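Local coordinates for putative branched chain amino acid ABC transporter, periplasmic amino acid-binding protein (Brucella ovis, PDB 4XFK) that probably serves as the periplasmic binding component of an ABC transporter for branched-chain and other small amino acids, at residues A15-L20 and L56-Q61; V35-G40 and A298-L303; Q357-K362 and T370-L375. The protein carries 1 engineered substitution. All blocks are in the same frame, centred on the assembly; numbering follows the deposited sequence.

Overall arrangement
Of the two lobes of this binding protein, one holds the adjoining interactions 1 and 2, whose centres are about 15 Å apart; interaction 3 lies on the mixed sheet of the other. Helix 26-44, used by interaction 2, connects the two strands paired in interaction 1, and Leu16 CD1 meets Val35 CG2 at 4.2 Å. The side chain of Glu18 is about 7 Å from a bound sodium ion, and that of Val35 about 11 Å from a bound sodium ion. Tyr31, Gly85 and Gly116 are the residues seen at sodium. The centre of interaction 3 is about 33 Å from that of interaction 1 and about 26 Å from that of interaction 2.

Interaction 1. Residues A15-L20 and L56-Q61; sequences ALVETL and LEYDNQ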
loop_
_atom_site.group_PDB
_atom_site.type_symbol
_atom_site.label_atom_id
_atom_site.label_comp_id
_atom_site.label_asym_id
_atom_site.label_seq_id
_atom_site.Cartn_x
_atom_site.Cartn_y
_atom_site.Cartn_z
ATOM N N ALA A 15 0.971 -15.807 9.230
ATOM C CA ALA A 15 1.601 -14.932 10.210
ATOM C C ALA A 15 1.578 -13.477 9.769
ATOM O O ALA A 15 2.064 -13.140 8.696
ATOM C CB ALA A 15 3.032 -15.360 10.455
ATOM N N LEU A 16 1.034 -12.620 10.621
ATOM C CA LEU A 16 1.050 -11.176 10.401
ATOM C C LEU A 16 2.217 -10.610 11.195
ATOM O O LEU A 16 2.241 -10.683 12.432
ATOM C CB LEU A 16 -0.265 -10.560 10.880
ATOM C CG LEU A 16 -0.354 -9.037 10.822
ATOM C CD1 LEU A 16 -0.248 -8.525 9.391
ATOM C CD2 LEU A 16 -1.646 -8.543 11.477
ATOM N N VAL A 17 3.213 -10.092 10.485
ATOM C CA VAL A 17 4.390 -9.535 11.132
ATOM C C VAL A 17 4.344 -8.028 10.937
ATOM O O VAL A 17 4.627 -7.518 9.854
ATOM C CB VAL A 17 5.684 -10.117 10.536
ATOM C CG1 VAL A 17 6.915 -9.493 11.191
ATOM C CG2 VAL A 17 5.700 -11.640 10.675
ATOM N N GLU A 18 3.966 -7.319 11.990
ATOM C CA GLU A 18 3.653 -5.898 11.890
ATOM C C GLU A 18 3.944 -5.175 13.186
ATOM O O GLU A 18 4.125 -5.802 14.224
ATOM C CB GLU A 18 2.178 -5.679 11.524
ATOM C CG GLU A 18 1.925 -5.562 10.035
ATOM C CD GLU A 18 2.665 -4.387 9.422
ATOM O OE1 GLU A 18 3.047 -3.463 10.176
ATOM O OE2 GLU A 18 2.867 -4.385 8.193
ATOM N N THR A 19 3.980 -3.849 13.129
ATOM C CA THR A 19 4.017 -3.045 14.342
ATOM C C THR A 19 2.614 -3.010 14.925
ATOM O O THR A 19 1.727 -2.376 14.360
ATOM C CB THR A 19 4.478 -1.613 14.039
ATOM O OG1 THR A 19 5.670 -1.662 13.241
ATOM C CG2 THR A 19 4.742 -0.853 15.340
ATOM N N LEU A 20 2.413 -3.697 16.048
ATOM C CA LEU A 20 1.053 -3.975 16.521
ATOM C C LEU A 20 0.743 -3.370 17.887
ATOM O O LEU A 20 -0.347 -3.584 18.431
ATOM C CB LEU A 20 0.772 -5.485 16.518
ATOM C CG LEU A 20 0.749 -6.098 15.112
ATOM C CD1 LEU A 20 0.689 -7.619 15.193
ATOM C CD2 LEU A 20 -0.397 -5.535 14.283
ATOM N N LEU A 56 -1.716 -15.879 13.010
ATOM C CA LEU A 56 -0.675 -15.797 14.019
ATOM C C LEU A 56 -0.044 -14.419 13.962
ATOM O O LEU A 56 0.585 -14.053 12.973
ATOM C CB LEU A 56 0.397 -16.850 13.752
ATOM C CG LEU A 56 -0.051 -18.310 13.656
ATOM C CD1 LEU A 56 1.164 -19.208 13.447
ATOM C CD2 LEU A 56 -0.852 -18.725 14.884
ATOM N N GLU A 57 -0.202 -13.636 15.015
ATOM C CA GLU A 57 0.297 -12.266 15.006
ATOM C C GLU A 57 1.637 -12.148 15.713
ATOM O O GLU A 57 1.835 -12.734 16.779
ATOM C CB GLU A 57 -0.726 -11.342 15.662
ATOM C CG GLU A 57 -2.070 -11.304 14.933
ATOM C CD GLU A 57 -3.111 -10.484 15.670
ATOM O OE1 GLU A 57 -2.991 -9.244 15.690
ATOM O OE2 GLU A 57 -4.050 -11.075 16.240
ATOM N N TYR A 58 2.551 -11.389 15.107
ATOM C CA TYR A 58 3.878 -11.128 15.669
ATOM C C TYR A 58 4.142 -9.633 15.682
ATOM O O TYR A 58 4.339 -9.017 14.639
ATOM C CB TYR A 58 4.974 -11.860 14.875
ATOM C CG TYR A 58 4.801 -13.354 14.916
ATOM C CD1 TYR A 58 3.933 -13.989 14.039
ATOM C CD2 TYR A 58 5.482 -14.132 15.844
ATOM C CE1 TYR A 58 3.740 -15.356 14.090
ATOM C CE2 TYR A 58 5.301 -15.504 15.892
ATOM C CZ TYR A 58 4.427 -16.103 15.013
ATOM O OH TYR A 58 4.227 -17.463 15.045
ATOM N N ASP A 59 4.114 -9.055 16.871
ATOM C CA ASP A 59 4.353 -7.631 17.068
ATOM C C ASP A 59 5.836 -7.349 16.897
ATOM O O ASP A 59 6.653 -7.769 17.706
ATOM C CB ASP A 59 3.879 -7.256 18.471
ATOM C CG ASP A 59 3.963 -5.769 18.768
ATOM O OD1 ASP A 59 4.282 -4.964 17.863
ATOM O OD2 ASP A 59 3.693 -5.412 19.944
ATOM N N ASN A 60 6.179 -6.659 15.816
ATOM C CA ASN A 60 7.556 -6.321 15.518
ATOM C C ASN A 60 7.852 -4.899 15.969
ATOM O O ASN A 60 7.385 -3.932 15.359
ATOM C CB ASN A 60 7.852 -6.448 14.020
ATOM C CG ASN A 60 9.252 -5.990 13.679
ATOM O OD1 ASN A 60 10.149 -6.048 14.527
ATOM N ND2 ASN A 60 9.449 -5.504 12.457
ATOM N N GLN A 61 8.633 -4.776 17.038
ATOM C CA GLN A 61 8.961 -3.470 17.601
ATOM C C GLN A 61 10.334 -2.986 17.173
ATOM O O GLN A 61 10.760 -1.901 17.554
ATOM C CB GLN A 61 8.901 -3.546 19.124
ATOM C CG GLN A 61 7.490 -3.719 19.638
ATOM C CD GLN A 61 6.681 -2.442 19.498
ATOM O OE1 GLN A 61 7.142 -1.358 19.870
ATOM N NE2 GLN A 61 5.478 -2.557 18.952
HETATM O O HOH W 1 7.019 -5.748 10.639
HETATM O O HOH W 2 7.215 -3.467 11.631
#
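Strands 15-18 and 56-59 run parallel, their axes approaching to 4.5 Å and 16° from exact alignment, with Leu16 bonded through both its N and its O to the neighbouring strand: its N gives to Leu56 O at 2.8 Å and its O receives Tyr58 N. The ladder continues through Glu18, whose O takes Asn60 N at 2.7 Å, from above the carbonyl plane although the N-H points almost straight at the oxygen. With helix 26-44 between them, the strands form the first beta-alpha-beta unit of the periplasmic binding fold, and strand 81-84 pairs with the far side of 13-18.

On one face, Ala15 CB rests 3.7 Å from Tyr58 CE1, approaching obliquely, while the hydroxyl beyond binds Asp77. On the other, the side chains of Leu20 and Glu57 cross at about a right angle, Leu20 CD1 lying 4.0 Å from Glu57 CB, and the Glu57 carboxylate forms a salt bridge with Arg32. At and beyond the strand ends, polar side chains take over. Asp59 has CG anti to its backbone N (chi1 -175°), and its OD1 accepts Leu20 N at 2.9 Å, from 55° above the carboxylate plane. Gln61 NE2 reaches that oxygen from the opposite face, on the syn side, also at 2.9 Å, while OD2 binds Ser21. A water links Val17 O, at 3.1 Å, to Asn60 ND2, which also bonds Gly63 O.

Glu18 serves a different end. Its OE1 pairs with Thr19 N and Ser86 OG, and its OE2 accepts N of Gly85, a residue of the sodium site. The carboxylate is thus a second-shell group that may help position Gly85. The partners of Asp59 probably limit its rotation, and those from Leu20 N and Ser21 tie the two strand ends together.

Interaction 2. Residues V35-G40 and A298-L303; sequences VLYQLG and AAVFGL
The ring of Tyr37 receives Val300 obliquely, CG2 standing 4.0 Å from CD2 and CG1 near CE2, while the ring of Tyr284 meets it from outside the pair and Asp283 OD2 is hydrogen-bonded to Tyr37 OH. The second flat group, the amide of Gln38, has OE1 3.5 Å from Val300 CG1, the two side chains crossing at about a right angle. Both belong to a nearly parallel helix pair of the binding-protein fold, the axes of the short segments 8.8 Å apart and inclined by 22°, in which helix 296-312 packs on helix 26-44 of the first beta-alpha-beta unit, the segments lying 258 residues apart in the chain.

Leu303 carries much of the remaining packing. Its side chain slides past that of Gln38 in the opposite direction, with CB 3.6 Å from Gln38 CG; its CD1 lies 4.0 Å from Val35 CG2, and its CD2 touches Leu39 CD2. Gln38 has CG anti to the backbone N (chi1 -168°), beside Leu303 CB, and the chain bends beyond it. In this buried contact Gln38 OE1 makes a weak hydrogen bond to Gln304 NE2, while one water accepts from Gln38 NE2 at 2.7 Å and donates to Leu303 O at 2.9 Å.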
loop_
_atom_site.group_PDB
_atom_site.type_symbol
_atom_site.label_atom_id
_atom_site.label_comp_id
_atom_site.label_asym_id
_atom_site.label_seq_id
_atom_site.Cartn_x
_atom_site.Cartn_y
_atom_site.Cartn_z
ATOM N N VAL A 35 -6.535 -7.167 7.587
ATOM C CA VAL A 35 -6.245 -8.593 7.552
ATOM C C VAL A 35 -7.295 -9.388 8.338
ATOM O O VAL A 35 -7.810 -10.403 7.855
ATOM C CB VAL A 35 -4.812 -8.866 8.056
ATOM C CG1 VAL A 35 -4.553 -10.363 8.225
ATOM C CG2 VAL A 35 -3.799 -8.260 7.088
ATOM N N LEU A 36 -7.636 -8.925 9.535
ATOM C CA LEU A 36 -8.665 -9.617 10.313
ATOM C C LEU A 36 -10.011 -9.524 9.605
ATOM O O LEU A 36 -10.794 -10.464 9.632
ATOM C CB LEU A 36 -8.756 -9.050 11.730
ATOM C CG LEU A 36 -7.531 -9.356 12.591
ATOM C CD1 LEU A 36 -7.725 -8.844 14.012
ATOM C CD2 LEU A 36 -7.222 -10.839 12.596
ATOM N N TYR A 37 -10.284 -8.393 8.959
ATOM C CA TYR A 37 -11.533 -8.267 8.206
ATOM C C TYR A 37 -11.626 -9.324 7.100
ATOM O O TYR A 37 -12.604 -10.071 7.027
ATOM C CB TYR A 37 -11.682 -6.856 7.617
ATOM C CG TYR A 37 -12.866 -6.690 6.688
ATOM C CD1 TYR A 37 -14.108 -6.289 7.173
ATOM C CD2 TYR A 37 -12.734 -6.900 5.319
ATOM C CE1 TYR A 37 -15.188 -6.127 6.317
ATOM C CE2 TYR A 37 -13.806 -6.739 4.459
ATOM C CZ TYR A 37 -15.032 -6.356 4.961
ATOM O OH TYR A 37 -16.092 -6.195 4.093
ATOM N N GLN A 38 -10.622 -9.389 6.230
ATOM C CA GLN A 38 -10.758 -10.243 5.056
ATOM C C GLN A 38 -10.488 -11.719 5.336
ATOM O O GLN A 38 -11.191 -12.593 4.815
ATOM C CB GLN A 38 -9.936 -9.729 3.874
ATOM C CG GLN A 38 -10.302 -10.432 2.575
ATOM C CD GLN A 38 -11.779 -10.289 2.218
ATOM O OE1 GLN A 38 -12.378 -9.234 2.403
ATOM N NE2 GLN A 38 -12.360 -11.351 1.677
ATOM N N LEU A 39 -9.484 -12.021 6.155
ATOM C CA LEU A 39 -9.331 -13.404 6.596
ATOM C C LEU A 39 -10.544 -13.821 7.428
ATOM O O LEU A 39 -10.933 -14.989 7.428
ATOM C CB LEU A 39 -8.041 -13.617 7.379
ATOM C CG LEU A 39 -6.737 -13.422 6.607
ATOM C CD1 LEU A 39 -5.566 -13.821 7.472
ATOM C CD2 LEU A 39 -6.727 -14.220 5.316
ATOM N N GLY A 40 -11.166 -12.861 8.111
ATOM C CA GLY A 40 -12.408 -13.133 8.807
ATOM C C GLY A 40 -13.501 -13.571 7.851
ATOM O O GLY A 40 -14.253 -14.497 8.162
ATOM N N ALA A 298 -5.934 -1.916 -0.238
ATOM C CA ALA A 298 -5.017 -2.858 -0.898
ATOM C C ALA A 298 -4.926 -4.167 -0.116
ATOM O O ALA A 298 -4.878 -5.255 -0.702
ATOM C CB ALA A 298 -3.635 -2.261 -1.073
ATOM N N ALA A 299 -4.915 -4.072 1.210
ATOM C CA ALA A 299 -4.814 -5.271 2.032
ATOM C C ALA A 299 -6.058 -6.137 1.874
ATOM O O ALA A 299 -5.957 -7.356 1.681
ATOM C CB ALA A 299 -4.574 -4.915 3.482
ATOM N N VAL A 300 -7.234 -5.518 1.907
ATOM C CA VAL A 300 -8.473 -6.267 1.725
ATOM C C VAL A 300 -8.572 -6.860 0.315
ATOM O O VAL A 300 -8.850 -8.054 0.145
ATOM C CB VAL A 300 -9.717 -5.396 2.002
ATOM C CG1 VAL A 300 -10.987 -6.143 1.597
ATOM C CG2 VAL A 300 -9.756 -4.954 3.465
ATOM N N PHE A 301 -8.336 -6.036 -0.700
ATOM C CA PHE A 301 -8.517 -6.493 -2.075
ATOM C C PHE A 301 -7.480 -7.571 -2.420
ATOM O O PHE A 301 -7.776 -8.547 -3.114
ATOM C CB PHE A 301 -8.448 -5.329 -3.074
ATOM C CG PHE A 301 -9.477 -4.236 -2.852
ATOM C CD1 PHE A 301 -10.607 -4.448 -2.078
ATOM C CD2 PHE A 301 -9.292 -2.977 -3.414
ATOM C CE1 PHE A 301 -11.535 -3.427 -1.872
ATOM C CE2 PHE A 301 -10.224 -1.959 -3.222
ATOM C CZ PHE A 301 -11.335 -2.183 -2.443
ATOM N N GLY A 302 -6.266 -7.402 -1.912
ATOM C CA GLY A 302 -5.241 -8.403 -2.108
ATOM C C GLY A 302 -5.639 -9.722 -1.491
ATOM O O GLY A 302 -5.456 -10.781 -2.097
ATOM N N LEU A 303 -6.190 -9.667 -0.284
ATOM C CA LEU A 303 -6.624 -10.894 0.373
ATOM C C LEU A 303 -7.875 -11.478 -0.276
ATOM O O LEU A 303 -8.097 -12.680 -0.194
ATOM C CB LEU A 303 -6.797 -10.692 1.875
ATOM C CG LEU A 303 -5.493 -10.477 2.644
ATOM C CD1 LEU A 303 -5.775 -10.069 4.092
ATOM C CD2 LEU A 303 -4.633 -11.730 2.609
HETATM O O HOH W 3 -10.757 -13.279 0.667
#

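Interaction 3. Residues Q357-K362 and T370-L375; sequences QEVSKK and TEYGFL
Lys361 lays its aliphatic chain across Tyr372 in a CH-pi contact: CG sits 3.8 Å from the ring centroid, 18° off the normal and offset toward the rim, and CE lies 3.5 Å from Tyr372 OH. CG is anti to the carbonyl carbon (chi1 -73°), and the chain runs extended from there. Val359 lies between two aromatic residues. Its CG1 touches Tyr372 CB at 3.6 Å, the side chains crossing at about a right angle, whereas CG2 lies 3.7 Å from Phe374 CE2, with both side chains pointing the same way. Gln357 OE1 lies against Phe374 CB, the amide plane 75° from the ring, and Asn269 and Thr266 bind that amide. Across the sheet, Leu375 lies alongside Glu358, and Leu375 CB is 4.0 Å from Ser360 CB.

Strands 350-360 and 373-380 are consecutive antiparallel strands of the mixed sheet, with Val359 and Phe374 a non-hydrogen-bonded pair; helix 251-255 packs against Val359, Tyr372 and Phe374. At the strand end Ser360 OG accepts Lys362 N in an ST turn. Lys361 contributes mainly through its methylenes: its NZ stands 4.2 Å from Glu371 OE1, beyond a salt bridge, so any electrostatic gain at this exposed margin is probably modest.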
loop_
_atom_site.group_PDB
_atom_site.type_symbol
_atom_site.label_atom_id
_atom_site.label_comp_id
_atom_site.label_asym_id
_atom_site.label_seq_id
_atom_site.Cartn_x
_atom_site.Cartn_y
_atom_site.Cartn_z
ATOM N N GLN A 357 -8.033 11.485 -6.233
ATOM C CA GLN A 357 -9.034 12.083 -5.356
ATOM C C GLN A 357 -8.575 13.438 -4.836
ATOM O O GLN A 357 -7.376 13.642 -4.587
ATOM C CB GLN A 357 -9.280 11.165 -4.158
ATOM C CG GLN A 357 -9.774 9.770 -4.525
ATOM C CD GLN A 357 -9.411 8.731 -3.488
ATOM O OE1 GLN A 357 -9.905 8.769 -2.361
ATOM N NE2 GLN A 357 -8.547 7.789 -3.862
ATOM N N GLU A 358 -9.527 14.352 -4.648
ATOM C CA GLU A 358 -9.233 15.681 -4.115
ATOM C C GLU A 358 -9.942 15.890 -2.784
ATOM O O GLU A 358 -11.033 15.366 -2.573
ATOM C CB GLU A 358 -9.672 16.756 -5.108
ATOM C CG GLU A 358 -11.173 16.765 -5.389
ATOM C CD GLU A 358 -11.577 17.825 -6.385
ATOM O OE1 GLU A 358 -11.481 19.020 -6.046
ATOM O OE2 GLU A 358 -11.992 17.458 -7.501
ATOM N N VAL A 359 -9.330 16.653 -1.887
ATOM C CA VAL A 359 -9.991 16.992 -0.632
ATOM C C VAL A 359 -11.043 18.069 -0.902
ATOM O O VAL A 359 -10.725 19.137 -1.431
ATOM C CB VAL A 359 -8.981 17.474 0.417
ATOM C CG1 VAL A 359 -9.695 17.822 1.717
ATOM C CG2 VAL A 359 -7.914 16.396 0.644
ATOM N N SER A 360 -12.292 17.776 -0.545
ATOM C CA SER A 360 -13.426 18.595 -0.954
ATOM C C SER A 360 -14.588 18.433 0.011
ATOM O O SER A 360 -14.794 17.357 0.570
ATOM C CB SER A 360 -13.884 18.184 -2.355
ATOM O OG SER A 360 -15.092 18.836 -2.717
ATOM N N LYS A 361 -15.359 19.501 0.192
ATOM C CA LYS A 361 -16.563 19.429 1.006
ATOM C C LYS A 361 -17.633 18.596 0.312
ATOM O O LYS A 361 -18.613 18.193 0.940
ATOM C CB LYS A 361 -17.114 20.827 1.285
ATOM C CG LYS A 361 -16.299 21.629 2.274
ATOM C CD LYS A 361 -16.994 22.944 2.567
ATOM C CE LYS A 361 -16.236 23.760 3.587
ATOM N NZ LYS A 361 -17.000 24.987 3.919
ATOM N N LYS A 362 -17.452 18.347 -0.981
ATOM C CA LYS A 362 -18.429 17.585 -1.748
ATOM C C LYS A 362 -18.370 16.081 -1.457
ATOM O O LYS A 362 -19.300 15.361 -1.791
ATOM C CB LYS A 362 -18.250 17.829 -3.247
ATOM C CG LYS A 362 -18.562 19.253 -3.696
ATOM C CD LYS A 362 -18.191 19.461 -5.162
ATOM C CE LYS A 362 -18.438 20.899 -5.604
ATOM N NZ LYS A 362 -17.691 21.884 -4.769
ATOM N N THR A 370 -14.114 16.350 9.893
ATOM C CA THR A 370 -14.155 17.683 9.302
ATOM C C THR A 370 -15.285 17.797 8.282
ATOM O O THR A 370 -16.039 16.850 8.058
ATOM C CB THR A 370 -12.824 18.041 8.598
ATOM O OG1 THR A 370 -12.738 17.364 7.334
ATOM C CG2 THR A 370 -11.629 17.664 9.469
ATOM N N GLU A 371 -15.389 18.966 7.658
ATOM C CA GLU A 371 -16.347 19.185 6.586
ATOM C C GLU A 371 -15.842 18.634 5.255
ATOM O O GLU A 371 -16.575 18.642 4.261
ATOM C CB GLU A 371 -16.625 20.678 6.441
ATOM C CG GLU A 371 -17.207 21.310 7.690
ATOM C CD GLU A 371 -16.949 22.809 7.774
ATOM O OE1 GLU A 371 -15.788 23.237 7.589
ATOM O OE2 GLU A 371 -17.910 23.558 8.040
ATOM N N TYR A 372 -14.592 18.168 5.240
ATOM C CA TYR A 372 -13.934 17.712 4.019
ATOM C C TYR A 372 -13.743 16.203 3.992
ATOM O O TYR A 372 -13.534 15.581 5.023
ATOM C CB TYR A 372 -12.556 18.370 3.888
ATOM C CG TYR A 372 -12.615 19.867 3.666
ATOM C CD1 TYR A 372 -12.689 20.758 4.736
ATOM C CD2 TYR A 372 -12.601 20.387 2.383
ATOM C CE1 TYR A 372 -12.755 22.128 4.526
ATOM C CE2 TYR A 372 -12.661 21.751 2.161
ATOM C CZ TYR A 372 -12.736 22.617 3.232
ATOM O OH TYR A 372 -12.798 23.971 2.989
ATOM N N GLY A 373 -13.783 15.625 2.796
ATOM C CA GLY A 373 -13.355 14.254 2.601
ATOM C C GLY A 373 -12.709 14.114 1.243
ATOM O O GLY A 373 -12.506 15.100 0.527
ATOM N N PHE A 374 -12.408 12.878 0.873
ATOM C CA PHE A 374 -11.782 12.592 -0.403
ATOM C C PHE A 374 -12.829 12.332 -1.472
ATOM O O PHE A 374 -13.648 11.432 -1.349
ATOM C CB PHE A 374 -10.794 11.437 -0.237
ATOM C CG PHE A 374 -9.607 11.817 0.597
ATOM C CD1 PHE A 374 -9.631 11.679 1.977
ATOM C CD2 PHE A 374 -8.484 12.381 0.003
ATOM C CE1 PHE A 374 -8.540 12.071 2.752
ATOM C CE2 PHE A 374 -7.397 12.766 0.773
ATOM C CZ PHE A 374 -7.427 12.611 2.147
ATOM N N LEU A 375 -12.802 13.156 -2.515
ATOM C CA LEU A 375 -13.763 13.087 -3.607
ATOM C C LEU A 375 -13.022 12.590 -4.841
ATOM O O LEU A 375 -12.038 13.201 -5.256
ATOM C CB LEU A 375 -14.324 14.482 -3.882
ATOM C CG LEU A 375 -15.351 14.594 -5.011
ATOM C CD1 LEU A 375 -16.700 14.092 -4.541
ATOM C CD2 LEU A 375 -15.452 16.036 -5.520
#